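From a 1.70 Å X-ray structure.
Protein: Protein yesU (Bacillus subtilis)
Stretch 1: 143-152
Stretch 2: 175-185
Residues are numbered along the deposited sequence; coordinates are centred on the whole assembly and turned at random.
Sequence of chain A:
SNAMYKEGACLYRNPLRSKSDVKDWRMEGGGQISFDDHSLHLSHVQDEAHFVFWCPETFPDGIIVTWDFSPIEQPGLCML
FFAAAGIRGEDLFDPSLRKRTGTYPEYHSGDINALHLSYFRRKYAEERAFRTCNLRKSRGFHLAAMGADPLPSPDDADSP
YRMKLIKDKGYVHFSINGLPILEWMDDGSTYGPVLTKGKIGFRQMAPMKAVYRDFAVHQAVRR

Stretch 1 143-152: LAAMGADPLP
Stretch 2 175-185: SINGLPILEWM

Two strands of one chain, 143-148 and 179-185, run antiparallel, with 164° between their N-to-C directions and a closest axis approach of 5.4 Å. The register follows from the nearest CA atoms: Ala145 lies across from Trp184 at 6.4 Å CA to CA, Gly147 from Leu182 at 5.2 Å, and, beyond the strand, Pro150 from Ile176 at 7.9 Å. No direct hydrogen bond crosses between the stretches; apolar packing, one CA-H...O contact and bridging waters join them, burying 493 Å² in total.

The second stretch is a hairpin. Ile176 to Leu179 form a type I' turn, with Asn177 at phi/psi 54/34 and Gly178 at 84/-9. It is closed by Ile176 N to Leu179 O at 3.0 Å and Leu179 N to Ile176 O at 2.9 Å. At the angles of Gly178 a CB would jam against the preceding carbonyl oxygen.

The closest backbone approach is at Gly147 (-157/161). Its CA sits 3.5 Å from Ile181 O, with an angle of 174° at the hydrogen, so the CA-H points almost straight at the oxygen. An ideal CB here would lie 2.0 Å from Ile181 O, a clash; the bare CA is the hollow that admits this carbonyl. Ile181 itself departs from extended geometry at -106/-48, as does Ala144 at -99/-39. Ile181 O also accepts from two waters: water 2, at 3.0 Å, donates to Met146 O at 2.8 Å as well, and water 3, at 2.8 Å, also donates to Ala148 O at 2.9 Å.

Near the start of the first strand, the small methyl of Ala144 rests on a broad aromatic face. Its CB is 3.6 Å from the centroid of the Trp184 six-membered ring and 19° off the normal, a CH-pi contact, with CE2 the nearest ring atom at 3.4 Å. Trp184 adopts chi1 t and chi2 61°. Water 1 donates to Ala144 O at 2.8 Å and accepts a weak bond from Trp184 NE1 at 3.3 Å. Next along, Ala145 CB points toward the partner strand, 4.1 Å from Trp184 CB and 3.9 Å from Glu183 O. Leu182 (p, p) brings CD2 to 3.8 Å from Met146 CA, while its CD1 lies 4.5 Å from Ala145 CB. The CA-to-CB bond of Met146, a selenomethionine with chi1 p, points away from the partner stretch.

Past the strand, Pro150 (-77/-11, C-gamma endo) is the bump that meets the hairpin. Its CD packs 3.5 Å from Ile181 CD1 and 4.0 Å from Ile176 CD1, and its CB lies 4.5 Å from Leu179 CD2. Ile181 (m, m) starts sideways, but its end comes nearer, and its CG2 is 3.6 Å from Ala148 O. Ile176 (m, t) extends CD1 to 4.2 Å from Leu151 CG. Leu151 (m, t) is anchored by its N donating to Asp149 OD1 at 2.9 Å and 158°, with Asp149 chi1 t.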

ATOM      1  N   LEU A 143     -11.777   2.570 -10.287  1.00  9.31           N
ATOM      2  CA  LEU A 143     -12.262   2.191  -8.960  1.00  8.71           C
ATOM      3  C   LEU A 143     -12.751   0.747  -9.045  1.00  9.19           C
ATOM      4  O   LEU A 143     -13.692   0.443  -9.783  1.00 10.47           O
ATOM      5  CB  LEU A 143     -13.405   3.110  -8.525  1.00  9.84           C
ATOM      6  CG  LEU A 143     -13.984   2.852  -7.131  1.00  9.85           C
ATOM      7  CD1 LEU A 143     -12.910   3.058  -6.062  1.00  7.45           C
ATOM      8  CD2 LEU A 143     -15.147   3.802  -6.901  1.00  9.59           C
ATOM      9  N   ALA A 144     -12.109  -0.141  -8.290  1.00  7.53           N
ATOM     10  CA  ALA A 144     -12.462  -1.563  -8.305  1.00  8.13           C
ATOM     11  C   ALA A 144     -13.354  -2.008  -7.148  1.00  8.51           C
ATOM     12  O   ALA A 144     -14.259  -2.822  -7.331  1.00  8.00           O
ATOM     13  CB  ALA A 144     -11.189  -2.410  -8.327  1.00  9.16           C
ATOM     14  N   ALA A 145     -13.101  -1.485  -5.955  1.00  7.79           N
ATOM     15  CA  ALA A 145     -13.898  -1.872  -4.799  1.00  7.64           C
ATOM     16  C   ALA A 145     -13.696  -0.891  -3.661  1.00  7.23           C
ATOM     17  O   ALA A 145     -12.803  -0.047  -3.704  1.00  7.09           O
ATOM     18  CB  ALA A 145     -13.502  -3.282  -4.343  1.00  7.19           C
HETATM   19  N   MSE A 146     -14.545  -0.993  -2.646  1.00  8.20           N
HETATM   20  CA  MSE A 146     -14.414  -0.132  -1.483  1.00  8.04           C
HETATM   21  C   MSE A 146     -15.175  -0.734  -0.314  1.00  6.95           C
HETATM   22  O   MSE A 146     -16.030  -1.613  -0.491  1.00  5.49           O
HETATM   23  CB  MSE A 146     -14.886   1.304  -1.772  1.00 19.40           C
HETATM   24  CG  MSE A 146     -16.379   1.528  -1.919  1.00 29.04           C
HETATM   25 SE   MSE A 146     -16.785   3.445  -1.964  0.95 44.46          SE
HETATM   26  CE  MSE A 146     -17.415   3.664  -0.160  1.00 47.60           C
ATOM     27  N   GLY A 147     -14.807  -0.301   0.882  1.00  5.10           N
ATOM     28  CA  GLY A 147     -15.454  -0.784   2.088  1.00  6.64           C
ATOM     29  C   GLY A 147     -15.264   0.233   3.194  1.00  5.92           C
ATOM     30  O   GLY A 147     -14.381   1.085   3.107  1.00  7.21           O
ATOM     31  N   ALA A 148     -16.089   0.160   4.232  1.00  5.26           N
ATOM     32  CA  ALA A 148     -15.970   1.095   5.347  1.00  5.05           C
ATOM     33  C   ALA A 148     -14.631   0.888   6.059  1.00  5.18           C
ATOM     34  O   ALA A 148     -14.118  -0.228   6.112  1.00  6.09           O
ATOM     35  CB  ALA A 148     -17.132   0.894   6.330  1.00  5.45           C
ATOM     36  N   ASP A 149     -14.081   1.969   6.612  1.00  4.63           N
ATOM     37  CA  ASP A 149     -12.793   1.938   7.315  1.00  4.58           C
ATOM     38  C   ASP A 149     -12.993   2.016   8.836  1.00  5.61           C
ATOM     39  O   ASP A 149     -13.435   3.044   9.351  1.00  6.50           O
ATOM     40  CB  ASP A 149     -11.942   3.129   6.839  1.00  5.56           C
ATOM     41  CG  ASP A 149     -10.532   3.128   7.412  1.00  6.50           C
ATOM     42  OD1 ASP A 149     -10.197   2.238   8.221  1.00  7.30           O
ATOM     43  OD2 ASP A 149      -9.755   4.038   7.048  1.00  6.82           O
ATOM     44  N   PRO A 150     -12.646   0.943   9.573  1.00  5.96           N
ATOM     45  CA  PRO A 150     -12.795   0.905  11.034  1.00  6.93           C
ATOM     46  C   PRO A 150     -11.729   1.687  11.808  1.00  7.36           C
ATOM     47  O   PRO A 150     -11.851   1.881  13.015  1.00  7.49           O
ATOM     48  CB  PRO A 150     -12.731  -0.586  11.342  1.00  7.24           C
ATOM     49  CG  PRO A 150     -11.704  -1.056  10.357  1.00  6.97           C
ATOM     50  CD  PRO A 150     -12.122  -0.344   9.073  1.00  6.27           C
ATOM     51  N   LEU A 151     -10.681   2.119  11.117  1.00  6.10           N
ATOM     52  CA  LEU A 151      -9.616   2.869  11.773  1.00  5.67           C
ATOM     53  C   LEU A 151     -10.156   4.174  12.344  1.00  5.78           C
ATOM     54  O   LEU A 151     -10.849   4.925  11.658  1.00  5.90           O
ATOM     55  CB  LEU A 151      -8.495   3.170  10.784  1.00  5.38           C
ATOM     56  CG  LEU A 151      -7.667   1.986  10.293  1.00  4.62           C
ATOM     57  CD1 LEU A 151      -6.765   2.454   9.160  1.00  5.27           C
ATOM     58  CD2 LEU A 151      -6.838   1.410  11.438  1.00  7.71           C
ATOM     59  N   PRO A 152      -9.843   4.457  13.612  1.00  7.66           N
ATOM     60  CA  PRO A 152     -10.319   5.690  14.237  1.00  7.63           C
ATOM     61  C   PRO A 152      -9.356   6.825  13.949  1.00  8.12           C
ATOM     62  O   PRO A 152      -8.355   6.639  13.257  1.00  8.88           O
ATOM     63  CB  PRO A 152     -10.316   5.333  15.714  1.00  8.52           C
ATOM     64  CG  PRO A 152      -9.039   4.528  15.823  1.00  9.27           C
ATOM     65  CD  PRO A 152      -9.126   3.612  14.590  1.00  6.68           C
ATOM     66  N   SER A 175      -8.121  -6.961   5.004  1.00  3.82           N
ATOM     67  CA  SER A 175      -8.699  -7.014   6.342  1.00  5.51           C
ATOM     68  C   SER A 175      -7.861  -6.201   7.317  1.00  5.26           C
ATOM     69  O   SER A 175      -6.678  -5.961   7.080  1.00  4.59           O
ATOM     70  CB  SER A 175      -8.799  -8.464   6.831  1.00  6.46           C
ATOM     71  OG  SER A 175      -7.517  -9.041   7.016  1.00 10.51           O
ATOM     72  N   ILE A 176      -8.499  -5.764   8.399  1.00  3.34           N
ATOM     73  CA  ILE A 176      -7.843  -4.995   9.454  1.00  4.51           C
ATOM     74  C   ILE A 176      -8.235  -5.655  10.772  1.00  4.74           C
ATOM     75  O   ILE A 176      -9.421  -5.782  11.082  1.00  5.62           O
ATOM     76  CB  ILE A 176      -8.313  -3.520   9.458  1.00  4.81           C
ATOM     77  CG1 ILE A 176      -7.874  -2.835   8.159  1.00  4.71           C
ATOM     78  CG2 ILE A 176      -7.741  -2.794  10.674  1.00  5.66           C
ATOM     79  CD1 ILE A 176      -8.422  -1.423   7.983  1.00  7.30           C
ATOM     80  N   ASN A 177      -7.236  -6.066  11.545  1.00  5.81           N
ATOM     81  CA  ASN A 177      -7.470  -6.749  12.811  1.00  6.41           C
ATOM     82  C   ASN A 177      -8.385  -7.953  12.573  1.00  7.19           C
ATOM     83  O   ASN A 177      -9.207  -8.299  13.416  1.00  7.24           O
ATOM     84  CB  ASN A 177      -8.077  -5.786  13.847  1.00  5.98           C
ATOM     85  CG  ASN A 177      -7.028  -4.869  14.471  1.00  7.13           C
ATOM     86  OD1 ASN A 177      -5.905  -4.779  13.980  1.00  8.70           O
ATOM     87  ND2 ASN A 177      -7.393  -4.186  15.551  1.00  5.33           N
ATOM     88  N   GLY A 178      -8.228  -8.575  11.404  1.00  6.08           N
ATOM     89  CA  GLY A 178      -9.019  -9.749  11.060  1.00  6.47           C
ATOM     90  C   GLY A 178     -10.400  -9.490  10.485  1.00  6.15           C
ATOM     91  O   GLY A 178     -11.063 -10.421  10.025  1.00  7.75           O
ATOM     92  N   LEU A 179     -10.846  -8.238  10.513  1.00  5.86           N
ATOM     93  CA  LEU A 179     -12.163  -7.889   9.983  1.00  5.80           C
ATOM     94  C   LEU A 179     -12.076  -7.646   8.483  1.00  4.42           C
ATOM     95  O   LEU A 179     -11.316  -6.791   8.035  1.00  4.70           O
ATOM     96  CB  LEU A 179     -12.694  -6.625  10.667  1.00  3.71           C
ATOM     97  CG  LEU A 179     -14.060  -6.115  10.184  1.00  5.16           C
ATOM     98  CD1 LEU A 179     -15.154  -7.074  10.644  1.00  6.71           C
ATOM     99  CD2 LEU A 179     -14.323  -4.706  10.723  1.00  6.18           C
ATOM    100  N   PRO A 180     -12.844  -8.403   7.681  1.00  5.57           N
ATOM    101  CA  PRO A 180     -12.787  -8.188   6.231  1.00  5.53           C
ATOM    102  C   PRO A 180     -13.259  -6.770   5.923  1.00  6.26           C
ATOM    103  O   PRO A 180     -14.278  -6.325   6.450  1.00  5.88           O
ATOM    104  CB  PRO A 180     -13.748  -9.242   5.684  1.00  5.35           C
ATOM    105  CG  PRO A 180     -13.675 -10.337   6.716  1.00  7.06           C
ATOM    106  CD  PRO A 180     -13.700  -9.557   8.008  1.00  5.29           C
ATOM    107  N   ILE A 181     -12.512  -6.068   5.077  1.00  4.92           N
ATOM    108  CA  ILE A 181     -12.838  -4.694   4.706  1.00  4.85           C
ATOM    109  C   ILE A 181     -13.407  -4.629   3.294  1.00  4.92           C
ATOM    110  O   ILE A 181     -14.431  -3.985   3.055  1.00  5.68           O
ATOM    111  CB  ILE A 181     -11.577  -3.798   4.798  1.00  4.37           C
ATOM    112  CG1 ILE A 181     -11.052  -3.800   6.232  1.00  6.98           C
ATOM    113  CG2 ILE A 181     -11.899  -2.366   4.347  1.00  4.22           C
ATOM    114  CD1 ILE A 181     -12.069  -3.300   7.248  1.00  7.03           C
ATOM    115  N   LEU A 182     -12.734  -5.287   2.356  1.00  4.69           N
ATOM    116  CA  LEU A 182     -13.203  -5.320   0.977  1.00  4.67           C
ATOM    117  C   LEU A 182     -12.565  -6.494   0.252  1.00  5.53           C
ATOM    118  O   LEU A 182     -11.564  -7.041   0.711  1.00  5.43           O
ATOM    119  CB  LEU A 182     -12.859  -4.004   0.252  1.00  5.07           C
ATOM    120  CG  LEU A 182     -11.396  -3.579   0.055  1.00  5.84           C
ATOM    121  CD1 LEU A 182     -10.733  -4.414  -1.036  1.00  5.19           C
ATOM    122  CD2 LEU A 182     -11.355  -2.112  -0.338  1.00  6.04           C
ATOM    123  N   GLU A 183     -13.159  -6.892  -0.866  1.00  5.96           N
ATOM    124  CA  GLU A 183     -12.610  -7.980  -1.663  1.00  7.83           C
ATOM    125  C   GLU A 183     -12.988  -7.736  -3.119  1.00  8.18           C
ATOM    126  O   GLU A 183     -13.979  -7.062  -3.404  1.00  8.19           O
ATOM    127  CB  GLU A 183     -13.112  -9.344  -1.167  1.00 13.29           C
ATOM    128  CG  GLU A 183     -14.493  -9.764  -1.611  1.00 17.89           C
ATOM    129  CD  GLU A 183     -14.810 -11.188  -1.173  1.00 23.62           C
ATOM    130  OE1 GLU A 183     -15.814 -11.757  -1.650  1.00 29.16           O
ATOM    131  OE2 GLU A 183     -14.056 -11.738  -0.346  1.00 26.11           O
ATOM    132  N   TRP A 184     -12.199  -8.274  -4.041  1.00  6.41           N
ATOM    133  CA  TRP A 184     -12.448  -8.039  -5.453  1.00  7.38           C
ATOM    134  C   TRP A 184     -11.915  -9.160  -6.325  1.00  7.11           C
ATOM    135  O   TRP A 184     -10.910  -9.788  -5.998  1.00  7.88           O
ATOM    136  CB  TRP A 184     -11.775  -6.724  -5.853  1.00  9.15           C
ATOM    137  CG  TRP A 184     -11.902  -6.344  -7.293  1.00  9.21           C
ATOM    138  CD1 TRP A 184     -13.058  -6.112  -7.983  1.00  9.98           C
ATOM    139  CD2 TRP A 184     -10.830  -6.060  -8.200  1.00 12.78           C
ATOM    140  NE1 TRP A 184     -12.773  -5.696  -9.259  1.00 12.19           N
ATOM    141  CE2 TRP A 184     -11.413  -5.653  -9.419  1.00 11.84           C
ATOM    142  CE3 TRP A 184      -9.433  -6.107  -8.099  1.00 14.15           C
ATOM    143  CZ2 TRP A 184     -10.647  -5.289 -10.532  1.00 15.74           C
ATOM    144  CZ3 TRP A 184      -8.670  -5.744  -9.208  1.00 15.94           C
ATOM    145  CH2 TRP A 184      -9.281  -5.340 -10.406  1.00 15.13           C
HETATM  146  N   MSE A 185     -12.606  -9.421  -7.430  1.00  7.27           N
HETATM  147  CA  MSE A 185     -12.160 -10.445  -8.370  1.00  6.88           C
HETATM  148  C   MSE A 185     -12.113  -9.811  -9.750  1.00  7.79           C
HETATM  149  O   MSE A 185     -13.152  -9.573 -10.371  1.00  7.82           O
HETATM  150  CB  MSE A 185     -13.113 -11.646  -8.387  1.00 10.33           C
HETATM  151  CG  MSE A 185     -12.715 -12.745  -9.378  1.00 13.58           C
HETATM  152 SE   MSE A 185     -10.993 -13.585  -9.003  0.95 22.68          SE
HETATM  153  CE  MSE A 185     -11.564 -14.834  -7.645  1.00 18.85           C
TER
HETATM  154  O   HOH W   1     -15.332  -3.710  -9.748  1.00 24.52           O
HETATM  155  O   HOH W   2     -16.672  -3.928   0.990  1.00 15.49           O
HETATM  156  O   HOH W   3     -15.510  -2.588   5.274  1.00  9.79           O